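PDB 5EYN: fructokinase from Vibrio cholerae serotype O1, which catalyses the ATP-dependent phosphorylation of fructose, as a sugar kinase of the PfkB (ribokinase-like) family. Local coordinates for residues Y168-P173 / A197-F202; V28-P33 / V101-D106; N296-L301 / A316-F321; A121-Q126 / C142-A147. All coordinates share one frame; numbering follows the deposited sequence.

Contact 1 of 4, residues Y168-P173 / A197-F202; sequences YVSFDP and ADVVKF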
loop_
_atom_site.group_PDB
_atom_site.type_symbol
_atom_site.label_atom_id
_atom_site.label_comp_id
_atom_site.label_asym_id
_atom_site.label_seq_id
_atom_site.Cartn_x
_atom_site.Cartn_y
_atom_site.Cartn_z
ATOM N N TYR A 168 16.163 29.897 -5.939
ATOM C CA TYR A 168 16.635 29.564 -4.607
ATOM C C TYR A 168 16.187 28.159 -4.272
ATOM O O TYR A 168 15.132 27.706 -4.719
ATOM C CB TYR A 168 16.066 30.542 -3.583
ATOM C CG TYR A 168 16.369 31.973 -3.914
ATOM C CD1 TYR A 168 17.663 32.445 -3.855
ATOM C CD2 TYR A 168 15.365 32.852 -4.273
ATOM C CE1 TYR A 168 17.966 33.755 -4.163
ATOM C CE2 TYR A 168 15.655 34.162 -4.598
ATOM C CZ TYR A 168 16.962 34.611 -4.534
ATOM O OH TYR A 168 17.261 35.925 -4.844
ATOM N N VAL A 169 16.987 27.480 -3.461
ATOM C CA VAL A 169 16.758 26.084 -3.141
ATOM C C VAL A 169 16.608 25.886 -1.647
ATOM O O VAL A 169 17.452 26.301 -0.859
ATOM C CB VAL A 169 17.927 25.215 -3.652
ATOM C CG1 VAL A 169 17.722 23.765 -3.239
ATOM C CG2 VAL A 169 18.061 25.348 -5.154
ATOM N N SER A 170 15.500 25.254 -1.280
ATOM C CA SER A 170 15.215 24.869 0.086
ATOM C C SER A 170 15.264 23.347 0.182
ATOM O O SER A 170 14.760 22.652 -0.691
ATOM C CB SER A 170 13.824 25.390 0.454
ATOM O OG SER A 170 13.341 24.910 1.698
ATOM N N PHE A 171 15.861 22.839 1.250
ATOM C CA PHE A 171 15.987 21.409 1.463
ATOM C C PHE A 171 15.643 21.072 2.904
ATOM O O PHE A 171 16.127 21.720 3.836
ATOM C CB PHE A 171 17.424 20.977 1.122
ATOM C CG PHE A 171 17.684 19.495 1.243
ATOM C CD1 PHE A 171 16.901 18.582 0.575
ATOM C CD2 PHE A 171 18.731 19.022 2.014
ATOM C CE1 PHE A 171 17.133 17.235 0.686
ATOM C CE2 PHE A 171 18.981 17.678 2.106
ATOM C CZ PHE A 171 18.168 16.786 1.457
ATOM N N ASP A 172 14.772 20.085 3.072
ATOM C CA ASP A 172 14.422 19.545 4.382
ATOM C C ASP A 172 14.686 18.054 4.276
ATOM O O ASP A 172 13.931 17.346 3.629
ATOM C CB ASP A 172 12.942 19.812 4.682
ATOM C CG ASP A 172 12.450 19.170 5.954
ATOM O OD1 ASP A 172 13.206 18.437 6.606
ATOM O OD2 ASP A 172 11.267 19.396 6.265
ATOM N N PRO A 173 15.795 17.587 4.858
ATOM C CA PRO A 173 16.102 16.163 4.700
ATOM C C PRO A 173 14.884 15.262 4.962
ATOM O O PRO A 173 14.603 14.389 4.151
ATOM C CB PRO A 173 17.255 15.959 5.679
ATOM C CG PRO A 173 18.011 17.275 5.595
ATOM C CD PRO A 173 16.923 18.334 5.450
ATOM N N ALA A 197 21.917 23.923 -1.057
ATOM C CA ALA A 197 20.719 24.639 -0.670
ATOM C C ALA A 197 21.015 26.035 -0.124
ATOM O O ALA A 197 22.056 26.281 0.484
ATOM C CB ALA A 197 19.957 23.812 0.353
ATOM N N ASP A 198 20.078 26.946 -0.357
ATOM C CA ASP A 198 20.067 28.244 0.300
ATOM C C ASP A 198 19.496 28.185 1.707
ATOM O O ASP A 198 19.934 28.920 2.592
ATOM C CB ASP A 198 19.242 29.214 -0.535
ATOM C CG ASP A 198 19.857 29.473 -1.874
ATOM O OD1 ASP A 198 20.825 30.269 -1.911
ATOM O OD2 ASP A 198 19.384 28.901 -2.877
ATOM N N VAL A 199 18.503 27.318 1.886
ATOM C CA VAL A 199 17.834 27.136 3.164
ATOM C C VAL A 199 17.788 25.653 3.475
ATOM O O VAL A 199 17.396 24.859 2.614
ATOM C CB VAL A 199 16.387 27.655 3.089
ATOM C CG1 VAL A 199 15.632 27.428 4.400
ATOM C CG2 VAL A 199 16.355 29.129 2.739
ATOM N N VAL A 200 18.194 25.269 4.684
ATOM C CA VAL A 200 18.077 23.880 5.095
ATOM C C VAL A 200 17.386 23.865 6.450
ATOM O O VAL A 200 17.755 24.627 7.351
ATOM C CB VAL A 200 19.446 23.185 5.198
ATOM C CG1 VAL A 200 19.266 21.722 5.579
ATOM C CG2 VAL A 200 20.207 23.326 3.902
ATOM N N LYS A 201 16.378 23.008 6.570
ATOM C CA LYS A 201 15.648 22.799 7.814
ATOM C C LYS A 201 15.900 21.370 8.264
ATOM O O LYS A 201 15.721 20.433 7.482
ATOM C CB LYS A 201 14.157 23.046 7.603
ATOM C CG LYS A 201 13.295 22.843 8.857
ATOM C CD LYS A 201 12.935 21.365 9.085
ATOM C CE LYS A 201 11.691 21.144 9.895
ATOM N NZ LYS A 201 11.192 19.762 9.742
ATOM N N PHE A 202 16.344 21.240 9.510
ATOM C CA PHE A 202 16.569 19.954 10.150
ATOM C C PHE A 202 15.698 19.895 11.384
ATOM O O PHE A 202 15.513 20.907 12.038
ATOM C CB PHE A 202 17.997 19.828 10.702
ATOM C CG PHE A 202 19.114 19.978 9.700
ATOM C CD1 PHE A 202 19.600 18.880 9.018
ATOM C CD2 PHE A 202 19.745 21.190 9.544
ATOM C CE1 PHE A 202 20.671 18.997 8.154
ATOM C CE2 PHE A 202 20.829 21.312 8.684
ATOM C CZ PHE A 202 21.282 20.214 7.983
HETATM O O HOH W 1 9.438 18.221 7.924
HETATM O O HOH W 2 12.344 17.391 8.927
#
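The carbonyl oxygen Val169 O is gripped by two successive backbone amides, Asp198 N at 2.8 Å and Val199 N at 3.1 Å. The second bond is the straighter, 159° at its hydrogen against 134° for the first. Asp198 also answers from its side chain: OD2 accepts from Val169 N at 2.8 Å through its anti lone pair, so the N and O of Val169 are both held by Asp198 and its neighbour Val199. The same OD2 lies at the edge of the Tyr168 ring, near its plane, with carboxylate and ring planes 82° apart. Beyond this start the strands run parallel, with Phe171 N bonded to Val199 O and Lys201 N to Phe171 O. At the far end Asp172 and Lys201 lie side by side and point the same way. Their salt bridge is long, 3.5 Å from OD2 to NZ, and the direct hydrogen bond within it is weak; two waters supplement it, each donating to one carboxylate oxygen and accepting from NZ. The bound calcium lies about 4 Å from the Lys201 side chain, so its charge may polarise this cluster. With helix 186-194 as the connection, the two strands form a beta-alpha-beta unit of the Rossmann-like core; that helix packs on the Phe171 side, helix 264-278 meets Ser170 and Val199 on the other, and strand 138-142 flanks 168-172.

Contact 2 of 4, residues V28-P33 / V101-D106; sequences VVDLIP and VVVDLD. With FRU (beta-D-fructofuranose), chain B.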
loop_
_atom_site.group_PDB
_atom_site.type_symbol
_atom_site.label_atom_id
_atom_site.label_comp_id
_atom_site.label_asym_id
_atom_site.label_seq_id
_atom_site.Cartn_x
_atom_site.Cartn_y
_atom_site.Cartn_z
ATOM N N VAL A 28 1.681 11.309 -1.262
ATOM C CA VAL A 28 1.408 10.002 -0.705
ATOM C C VAL A 28 0.067 9.984 -0.023
ATOM O O VAL A 28 -0.430 11.018 0.407
ATOM C CB VAL A 28 2.457 9.579 0.325
ATOM C CG1 VAL A 28 3.876 9.992 -0.086
ATOM C CG2 VAL A 28 2.142 10.067 1.690
ATOM N N VAL A 29 -0.506 8.796 0.075
ATOM C CA VAL A 29 -1.650 8.602 0.951
ATOM C C VAL A 29 -1.160 8.059 2.281
ATOM O O VAL A 29 -0.551 6.985 2.348
ATOM C CB VAL A 29 -2.734 7.690 0.321
ATOM C CG1 VAL A 29 -3.766 7.286 1.352
ATOM C CG2 VAL A 29 -3.400 8.399 -0.850
ATOM N N ASP A 30 -1.407 8.843 3.332
ATOM C CA ASP A 30 -1.129 8.442 4.698
ATOM C C ASP A 30 -2.385 7.781 5.273
ATOM O O ASP A 30 -3.466 8.388 5.342
ATOM C CB ASP A 30 -0.778 9.652 5.573
ATOM C CG ASP A 30 0.589 10.257 5.277
ATOM O OD1 ASP A 30 1.511 9.532 4.851
ATOM O OD2 ASP A 30 0.741 11.468 5.560
ATOM N N LEU A 31 -2.244 6.538 5.695
ATOM C CA LEU A 31 -3.320 5.798 6.339
ATOM C C LEU A 31 -3.139 5.960 7.840
ATOM O O LEU A 31 -2.191 5.451 8.426
ATOM C CB LEU A 31 -3.233 4.331 5.907
ATOM C CG LEU A 31 -3.455 4.077 4.421
ATOM C CD1 LEU A 31 -3.082 2.645 4.066
ATOM C CD2 LEU A 31 -4.878 4.386 3.999
ATOM N N ILE A 32 -4.050 6.704 8.450
ATOM C CA ILE A 32 -3.887 7.130 9.829
ATOM C C ILE A 32 -4.980 6.495 10.678
ATOM O O ILE A 32 -6.166 6.692 10.406
ATOM C CB ILE A 32 -3.927 8.665 9.951
ATOM C CG1 ILE A 32 -2.800 9.249 9.084
ATOM C CG2 ILE A 32 -3.790 9.094 11.407
ATOM C CD1 ILE A 32 -2.618 10.756 9.231
ATOM N N PRO A 33 -4.583 5.727 11.698
ATOM C CA PRO A 33 -5.586 5.064 12.541
ATOM C C PRO A 33 -6.620 6.030 13.090
ATOM O O PRO A 33 -6.287 7.123 13.549
ATOM C CB PRO A 33 -4.752 4.492 13.684
ATOM C CG PRO A 33 -3.400 4.254 13.058
ATOM C CD PRO A 33 -3.214 5.416 12.142
ATOM N N VAL A 101 1.481 5.003 2.866
ATOM C CA VAL A 101 2.214 4.997 4.106
ATOM C C VAL A 101 1.252 4.719 5.252
ATOM O O VAL A 101 0.185 5.326 5.352
ATOM C CB VAL A 101 2.906 6.351 4.311
ATOM C CG1 VAL A 101 3.534 6.449 5.684
ATOM C CG2 VAL A 101 3.950 6.573 3.230
ATOM N N VAL A 102 1.613 3.782 6.114
ATOM C CA VAL A 102 0.818 3.472 7.302
ATOM C C VAL A 102 1.424 4.197 8.498
ATOM O O VAL A 102 2.620 4.101 8.763
ATOM C CB VAL A 102 0.767 1.958 7.557
ATOM C CG1 VAL A 102 -0.029 1.644 8.810
ATOM C CG2 VAL A 102 0.173 1.252 6.353
ATOM N N VAL A 103 0.600 4.969 9.193
ATOM C CA VAL A 103 1.063 5.757 10.334
ATOM C C VAL A 103 0.757 5.081 11.676
ATOM O O VAL A 103 -0.346 4.575 11.880
ATOM C CB VAL A 103 0.418 7.156 10.313
ATOM C CG1 VAL A 103 0.898 8.014 11.477
ATOM C CG2 VAL A 103 0.683 7.860 8.982
ATOM N N ASP A 104 1.736 5.088 12.580
ATOM C CA ASP A 104 1.558 4.650 13.974
ATOM C C ASP A 104 1.588 5.888 14.865
ATOM O O ASP A 104 2.630 6.523 15.020
ATOM C CB ASP A 104 2.697 3.695 14.351
ATOM C CG ASP A 104 2.572 3.134 15.760
ATOM O OD1 ASP A 104 3.391 2.254 16.116
ATOM O OD2 ASP A 104 1.667 3.549 16.505
ATOM N N LEU A 105 0.441 6.244 15.436
ATOM C CA LEU A 105 0.324 7.451 16.239
ATOM C C LEU A 105 0.999 7.358 17.616
ATOM O O LEU A 105 1.122 8.355 18.311
ATOM C CB LEU A 105 -1.150 7.788 16.414
ATOM C CG LEU A 105 -1.900 8.086 15.121
ATOM C CD1 LEU A 105 -3.403 8.114 15.384
ATOM C CD2 LEU A 105 -1.420 9.409 14.543
ATOM N N ASP A 106 1.483 6.179 17.990
ATOM C CA ASP A 106 2.238 6.067 19.233
ATOM C C ASP A 106 3.699 6.492 19.053
ATOM O O ASP A 106 4.431 6.630 20.034
ATOM C CB ASP A 106 2.154 4.645 19.793
ATOM C CG ASP A 106 0.797 4.340 20.398
ATOM O OD1 ASP A 106 0.019 5.287 20.637
ATOM O OD2 ASP A 106 0.506 3.155 20.636
HETATM C C1 FRU B . 6.853 11.046 3.503
HETATM C C2 FRU B . 6.029 11.297 4.758
HETATM C C3 FRU B . 4.522 11.247 4.613
HETATM C C4 FRU B . 4.014 12.323 5.515
HETATM C C5 FRU B . 5.151 13.283 5.511
HETATM C C6 FRU B . 5.325 14.045 6.802
HETATM O O1 FRU B . 6.685 12.071 2.573
HETATM O O2 FRU B . 6.428 10.338 5.689
HETATM O O3 FRU B . 4.101 9.950 4.912
HETATM O O4 FRU B . 2.865 12.949 5.053
HETATM O O5 FRU B . 6.343 12.577 5.212
HETATM O O6 FRU B . 6.426 14.918 6.741
#
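Asp30 and Val101 stand paired on neighbouring parallel strands of the small four-stranded sheet, the lid of PfkB-family sugar kinases, and both face the bound fructose. From Asp30 CB, which touches Val103 CG2 at 4.1 Å, the side chain turns so that CG lies anti to the carbonyl carbon, beside the backbone N (chi1 -72°). The carboxylate then meets the sugar with both oxygens: fructose O3 donates to OD1 and fructose O4 to OD2, each at 2.6 Å. This two-point grip reads a pair of adjacent hydroxyls and fixes the rotation of the carboxylate. Val101 CB packs against OD1 from the neighbouring strand at 3.5 Å, while Val101 CG1 and Val28 CG2 bring methyl groups up to fructose O3. Asp26, Gly45, Ala46, Asn49, Arg176 and Asp266 supply further hydrogen bonds to the sugar.

Backbone bonds tie the two strands in this register. Leu31 N reaches Val101 O at 2.7 Å, straight at 179°, between bonds from Val101 N to Val29 O and from Val103 N to Leu31 O. Leu31 and Val102 point to the face that meets the second subunit, where Leu31 packs on Leu31 of that subunit and Val102 on its Phe72. Toward the end of the pair, Ile32 lies beside Val103, their side chains pointing the same way, and crosses Leu105 at about a right angle. There Leu105 CD2 touches Ile32 CG2 at 3.9 Å, and Leu105 CD1 rests 3.6 Å from Pro33 O.

Contact 3 of 4, residues N296-L301 / A316-F321; sequences NGCGAL and AALYAF. With ADP (adenosine-5'-diphosphate), chain E.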
loop_
_atom_site.group_PDB
_atom_site.type_symbol
_atom_site.label_atom_id
_atom_site.label_comp_id
_atom_site.label_asym_id
_atom_site.label_seq_id
_atom_site.Cartn_x
_atom_site.Cartn_y
_atom_site.Cartn_z
ATOM N N ASN A 296 6.579 28.625 12.988
ATOM C CA ASN A 296 6.238 28.027 14.270
ATOM C C ASN A 296 4.724 27.975 14.474
ATOM O O ASN A 296 4.208 26.987 14.982
ATOM C CB ASN A 296 6.873 28.804 15.413
ATOM C CG ASN A 296 8.311 28.425 15.680
ATOM O OD1 ASN A 296 8.739 27.288 15.465
ATOM N ND2 ASN A 296 9.055 29.378 16.217
ATOM N N GLY A 297 4.020 29.025 14.075
ATOM C CA GLY A 297 2.577 29.039 14.226
ATOM C C GLY A 297 1.893 28.006 13.364
ATOM O O GLY A 297 0.967 27.340 13.792
ATOM N N CYS A 298 2.381 27.843 12.139
ATOM C CA CYS A 298 1.868 26.824 11.251
ATOM C C CYS A 298 2.129 25.428 11.802
ATOM O O CYS A 298 1.256 24.573 11.759
ATOM C CB CYS A 298 2.491 26.967 9.867
ATOM S SG CYS A 298 1.962 28.429 8.948
ATOM N N GLY A 299 3.355 25.182 12.263
ATOM C CA GLY A 299 3.685 23.885 12.823
ATOM C C GLY A 299 2.792 23.527 14.001
ATOM O O GLY A 299 2.362 22.385 14.136
ATOM N N ALA A 300 2.541 24.493 14.876
ATOM C CA ALA A 300 1.668 24.267 16.036
ATOM C C ALA A 300 0.257 23.969 15.588
ATOM O O ALA A 300 -0.338 22.980 16.014
ATOM C CB ALA A 300 1.687 25.460 16.947
ATOM N N LEU A 301 -0.289 24.810 14.726
ATOM C CA LEU A 301 -1.665 24.614 14.299
ATOM C C LEU A 301 -1.850 23.334 13.506
ATOM O O LEU A 301 -2.888 22.708 13.602
ATOM C CB LEU A 301 -2.194 25.800 13.500
ATOM C CG LEU A 301 -2.465 27.059 14.313
ATOM C CD1 LEU A 301 -2.715 28.217 13.385
ATOM C CD2 LEU A 301 -3.652 26.842 15.223
ATOM N N ALA A 316 -6.163 33.962 8.323
ATOM C CA ALA A 316 -7.046 34.368 9.410
ATOM C C ALA A 316 -6.784 33.529 10.649
ATOM O O ALA A 316 -6.701 34.053 11.754
ATOM C CB ALA A 316 -8.517 34.273 9.000
ATOM N N ALA A 317 -6.623 32.221 10.470
ATOM C CA ALA A 317 -6.373 31.339 11.605
ATOM C C ALA A 317 -5.002 31.605 12.189
ATOM O O ALA A 317 -4.820 31.603 13.404
ATOM C CB ALA A 317 -6.496 29.870 11.188
ATOM N N LEU A 318 -4.006 31.773 11.321
ATOM C CA LEU A 318 -2.646 31.965 11.797
ATOM C C LEU A 318 -2.494 33.272 12.563
ATOM O O LEU A 318 -1.931 33.301 13.652
ATOM C CB LEU A 318 -1.655 31.915 10.643
ATOM C CG LEU A 318 -0.186 32.100 11.040
ATOM C CD1 LEU A 318 0.294 30.984 11.935
ATOM C CD2 LEU A 318 0.665 32.176 9.804
ATOM N N TYR A 319 -3.005 34.356 12.001
ATOM C CA TYR A 319 -2.947 35.630 12.693
ATOM C C TYR A 319 -3.638 35.564 14.055
ATOM O O TYR A 319 -3.129 36.087 15.039
ATOM C CB TYR A 319 -3.554 36.742 11.832
ATOM C CG TYR A 319 -2.618 37.333 10.803
ATOM C CD1 TYR A 319 -1.420 37.920 11.182
ATOM C CD2 TYR A 319 -2.949 37.348 9.447
ATOM C CE1 TYR A 319 -0.570 38.493 10.240
ATOM C CE2 TYR A 319 -2.103 37.923 8.500
ATOM C CZ TYR A 319 -0.923 38.489 8.908
ATOM O OH TYR A 319 -0.090 39.055 7.963
ATOM N N ALA A 320 -4.787 34.903 14.122
ATOM C CA ALA A 320 -5.513 34.780 15.383
ATOM C C ALA A 320 -4.682 34.043 16.432
ATOM O O ALA A 320 -4.662 34.403 17.608
ATOM C CB ALA A 320 -6.829 34.072 15.148
ATOM N N PHE A 321 -3.989 32.997 15.994
ATOM C CA PHE A 321 -3.167 32.197 16.885
ATOM C C PHE A 321 -1.919 32.936 17.354
ATOM O O PHE A 321 -1.510 32.804 18.512
ATOM C CB PHE A 321 -2.756 30.911 16.163
ATOM C CG PHE A 321 -1.941 29.976 17.007
ATOM C CD1 PHE A 321 -2.522 29.237 18.027
ATOM C CD2 PHE A 321 -0.592 29.831 16.774
ATOM C CE1 PHE A 321 -1.758 28.377 18.785
ATOM C CE2 PHE A 321 0.168 28.971 17.529
ATOM C CZ PHE A 321 -0.409 28.242 18.529
HETATM P PB ADP E . 6.908 16.894 12.155
HETATM O O1B ADP E . 6.066 17.127 10.927
HETATM O O2B ADP E . 8.170 16.141 11.798
HETATM O O3B ADP E . 6.099 16.091 13.143
HETATM P PA ADP E . 7.835 18.475 14.253
HETATM O O1A ADP E . 6.853 17.680 15.096
HETATM O O2A ADP E . 9.166 17.762 14.329
HETATM O O3A ADP E . 7.282 18.309 12.783
HETATM O "O5'" ADP E . 8.049 19.971 14.786
HETATM C "C5'" ADP E . 8.243 21.027 13.911
HETATM C "C4'" ADP E . 7.663 22.352 14.346
HETATM O "O4'" ADP E . 6.299 22.202 14.668
HETATM C "C3'" ADP E . 8.317 23.002 15.513
HETATM O "O3'" ADP E . 9.442 23.731 15.126
HETATM C "C2'" ADP E . 7.238 23.882 16.000
HETATM O "O2'" ADP E . 7.084 25.020 15.240
HETATM C "C1'" ADP E . 6.053 23.033 15.768
HETATM N N9 ADP E . 5.688 22.205 16.882
HETATM C C8 ADP E . 5.879 20.881 17.027
HETATM N N7 ADP E . 5.378 20.472 18.182
HETATM C C5 ADP E . 4.848 21.519 18.815
HETATM C C6 ADP E . 4.188 21.715 20.017
HETATM N N6 ADP E . 3.959 20.632 20.919
HETATM N N1 ADP E . 3.778 22.938 20.341
HETATM C C2 ADP E . 3.960 24.002 19.537
HETATM N N3 ADP E . 4.599 23.855 18.353
HETATM C C4 ADP E . 5.037 22.642 17.990
#
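Leu301 lays its CD2 methyl over one face of the Phe321 ring, a CH-pi contact 4.2 Å from the centroid and 26° off the normal. The two side chains slide past each other in opposite directions, which brings Leu301 CD1 back to Phe321 CB at 3.9 Å. Phe321 CG is anti to the backbone N (chi1 -178°), and the ring beyond it extends to helix 285-302, where CZ meets Ala300 CB at 3.8 Å and CE2 approaches Gly297 CA. Here helix 285-302 and the C-terminal helix 315-322 pack with their local axes 9.8 Å apart and crossing at 103°. Gly297 brings its bare backbone against Leu318, whose CD1 methyl packs directly on it, 3.7 Å from Gly297 C. Leu318 CD2 touches Cys298 SG. On helix 285-302, Asn296 OD1 accepts from ADP O2' at 2.8 Å, and Ala300 CB lies 3.6 Å from ADP N3. The methyl of Ala300 thus lies against both the adenine and the Phe321 ring, linking the nucleotide pocket to the C-terminal helix. Lys254 makes a cation-pi contact with Phe321, which also packs on Val256, a residue of the ADP site.

Contact 4 of 4, residues A121-Q126 / C142-A147; sequences ADQFLQ and CSIALA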
loop_
_atom_site.group_PDB
_atom_site.type_symbol
_atom_site.label_atom_id
_atom_site.label_comp_id
_atom_site.label_asym_id
_atom_site.label_seq_id
_atom_site.Cartn_x
_atom_site.Cartn_y
_atom_site.Cartn_z
ATOM N N ALA A 121 5.952 5.577 -7.412
ATOM C CA ALA A 121 6.036 6.256 -8.688
ATOM C C ALA A 121 6.990 7.444 -8.692
ATOM O O ALA A 121 7.665 7.704 -9.687
ATOM C CB ALA A 121 4.643 6.721 -9.103
ATOM N N ASP A 122 7.009 8.184 -7.594
ATOM C CA ASP A 122 7.839 9.377 -7.482
ATOM C C ASP A 122 9.320 9.066 -7.622
ATOM O O ASP A 122 10.089 9.936 -8.008
ATOM C CB ASP A 122 7.562 10.079 -6.137
ATOM C CG ASP A 122 7.627 9.127 -4.977
ATOM O OD1 ASP A 122 8.661 9.094 -4.283
ATOM O OD2 ASP A 122 6.642 8.380 -4.771
ATOM N N GLN A 123 9.712 7.835 -7.318
ATOM C CA GLN A 123 11.104 7.425 -7.448
ATOM C C GLN A 123 11.567 7.329 -8.900
ATOM O O GLN A 123 12.765 7.198 -9.176
ATOM C CB GLN A 123 11.337 6.091 -6.723
ATOM C CG GLN A 123 11.104 6.184 -5.229
ATOM C CD GLN A 123 12.063 7.143 -4.572
ATOM O OE1 GLN A 123 13.230 6.833 -4.417
ATOM N NE2 GLN A 123 11.578 8.320 -4.184
ATOM N N PHE A 124 10.617 7.453 -9.821
ATOM C CA PHE A 124 10.898 7.357 -11.247
ATOM C C PHE A 124 10.821 8.692 -11.979
ATOM O O PHE A 124 10.746 8.733 -13.203
ATOM C CB PHE A 124 9.994 6.292 -11.863
ATOM C CG PHE A 124 10.282 4.935 -11.316
ATOM C CD1 PHE A 124 9.631 4.467 -10.190
ATOM C CD2 PHE A 124 11.269 4.148 -11.886
ATOM C CE1 PHE A 124 9.933 3.238 -9.668
ATOM C CE2 PHE A 124 11.572 2.922 -11.367
ATOM C CZ PHE A 124 10.902 2.455 -10.263
ATOM N N LEU A 125 10.888 9.777 -11.219
ATOM C CA LEU A 125 11.032 11.113 -11.788
ATOM C C LEU A 125 12.156 11.129 -12.827
ATOM O O LEU A 125 13.282 10.722 -12.540
ATOM C CB LEU A 125 11.328 12.130 -10.686
ATOM C CG LEU A 125 11.359 13.583 -11.139
ATOM C CD1 LEU A 125 9.953 14.120 -11.263
ATOM C CD2 LEU A 125 12.160 14.434 -10.176
ATOM N N GLN A 126 11.844 11.629 -14.017
ATOM C CA GLN A 126 12.805 11.730 -15.115
ATOM C C GLN A 126 13.231 13.175 -15.352
ATOM O O GLN A 126 12.564 14.120 -14.925
ATOM C CB GLN A 126 12.195 11.190 -16.407
ATOM C CG GLN A 126 11.778 9.735 -16.324
ATOM C CD GLN A 126 11.139 9.232 -17.600
ATOM O OE1 GLN A 126 11.043 9.957 -18.589
ATOM N NE2 GLN A 126 10.688 7.989 -17.579
ATOM N N CYS A 142 12.839 17.288 -0.434
ATOM C CA CYS A 142 13.090 16.423 0.722
ATOM C C CYS A 142 13.882 15.202 0.290
ATOM O O CYS A 142 13.991 14.909 -0.901
ATOM C CB CYS A 142 11.787 15.980 1.389
ATOM S SG CYS A 142 10.773 17.338 2.028
ATOM N N SER A 143 14.429 14.477 1.248
ATOM C CA SER A 143 15.358 13.419 0.892
ATOM C C SER A 143 14.747 12.215 0.211
ATOM O O SER A 143 15.483 11.482 -0.442
ATOM C CB SER A 143 16.185 12.967 2.082
ATOM O OG SER A 143 15.389 12.254 2.987
ATOM N N ILE A 144 13.457 11.954 0.337
ATOM C CA ILE A 144 12.896 10.814 -0.350
ATOM C C ILE A 144 13.134 10.960 -1.857
ATOM O O ILE A 144 13.326 9.966 -2.561
ATOM C CB ILE A 144 11.415 10.605 0.007
ATOM C CG1 ILE A 144 11.330 9.819 1.308
ATOM C CG2 ILE A 144 10.661 9.865 -1.108
ATOM C CD1 ILE A 144 9.916 9.551 1.772
ATOM N N ALA A 145 13.152 12.185 -2.360
ATOM C CA ALA A 145 13.384 12.397 -3.782
ATOM C C ALA A 145 14.781 11.955 -4.201
ATOM O O ALA A 145 15.016 11.706 -5.375
ATOM C CB ALA A 145 13.173 13.863 -4.127
ATOM N N LEU A 146 15.679 11.860 -3.231
ATOM C CA LEU A 146 17.053 11.451 -3.456
ATOM C C LEU A 146 17.275 9.986 -3.142
ATOM O O LEU A 146 18.389 9.510 -3.234
ATOM C CB LEU A 146 17.969 12.262 -2.551
ATOM C CG LEU A 146 17.747 13.774 -2.590
ATOM C CD1 LEU A 146 18.704 14.471 -1.639
ATOM C CD2 LEU A 146 17.896 14.319 -4.012
ATOM N N ALA A 147 16.239 9.251 -2.748
ATOM C CA ALA A 147 16.474 7.915 -2.218
ATOM C C ALA A 147 16.949 6.909 -3.255
ATOM O O ALA A 147 17.816 6.098 -2.949
ATOM C CB ALA A 147 15.232 7.387 -1.481
#
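A short 3-10 turn at 121-123 faces a run of helical backbone angles at 143-145, the nearest alpha carbons being those of Gln123 and Ala145, 6.6 Å apart. Gln123 bridges them with its amide. The chain bends at chi2 (-63°), and NE2 donates to Ile144 O at 2.9 Å in a nearly straight bond that arrives 47° above the carbonyl plane. Ala147 N reaches the same oxygen from the other face of that plane, so two donors share it. The other N-H of NE2 goes to Asp122 OD1 at 3.0 Å. Both acceptors lie close to the amide plane, which fixes the rotation of the amide, and Asn148 completes the grip by binding OE1. Ile144 CG2 packs against these polar groups, 3.6 Å from Gln123 NE2 and 3.8 Å from Asp122 OD1, while Ala147 CB meets Gln123 OE1 at 3.6 Å. Ile144 is part of the fructose pocket, and Asp122, also bonded to Ser120, touches the sugar-binding Asp26, which is consistent with a second-shell place for the Gln123 amide. The contact joins the loop preceding strand 138-142 to the loop following it, with helix 151-165 packed against Leu125 and Ala145 and helix 186-194 against Ser143 and Leu146.

How the contacts relate
From the N terminus, contact 2 comes first, closing a long excursion of 67 residues between 28-33 and 101-106 and building the small sheet that covers the sugar. Contact 4 follows, a short closure around strand 138-142; contact 1 then closes the crossover through helix 186-194, and contact 3 folds the C-terminal helix onto helix 285-302. The four loops follow in series; none nests or crosses. Contacts 1 and 4 alone touch, where Ser143 OG probably hydrogen-bonds Pro173 O and Phe171 packs on Cys142. Contacts 2 and 4 reach the fructose from the lid and the main domain, whereas contact 3 borders ADP and contact 1 lies near the calcium.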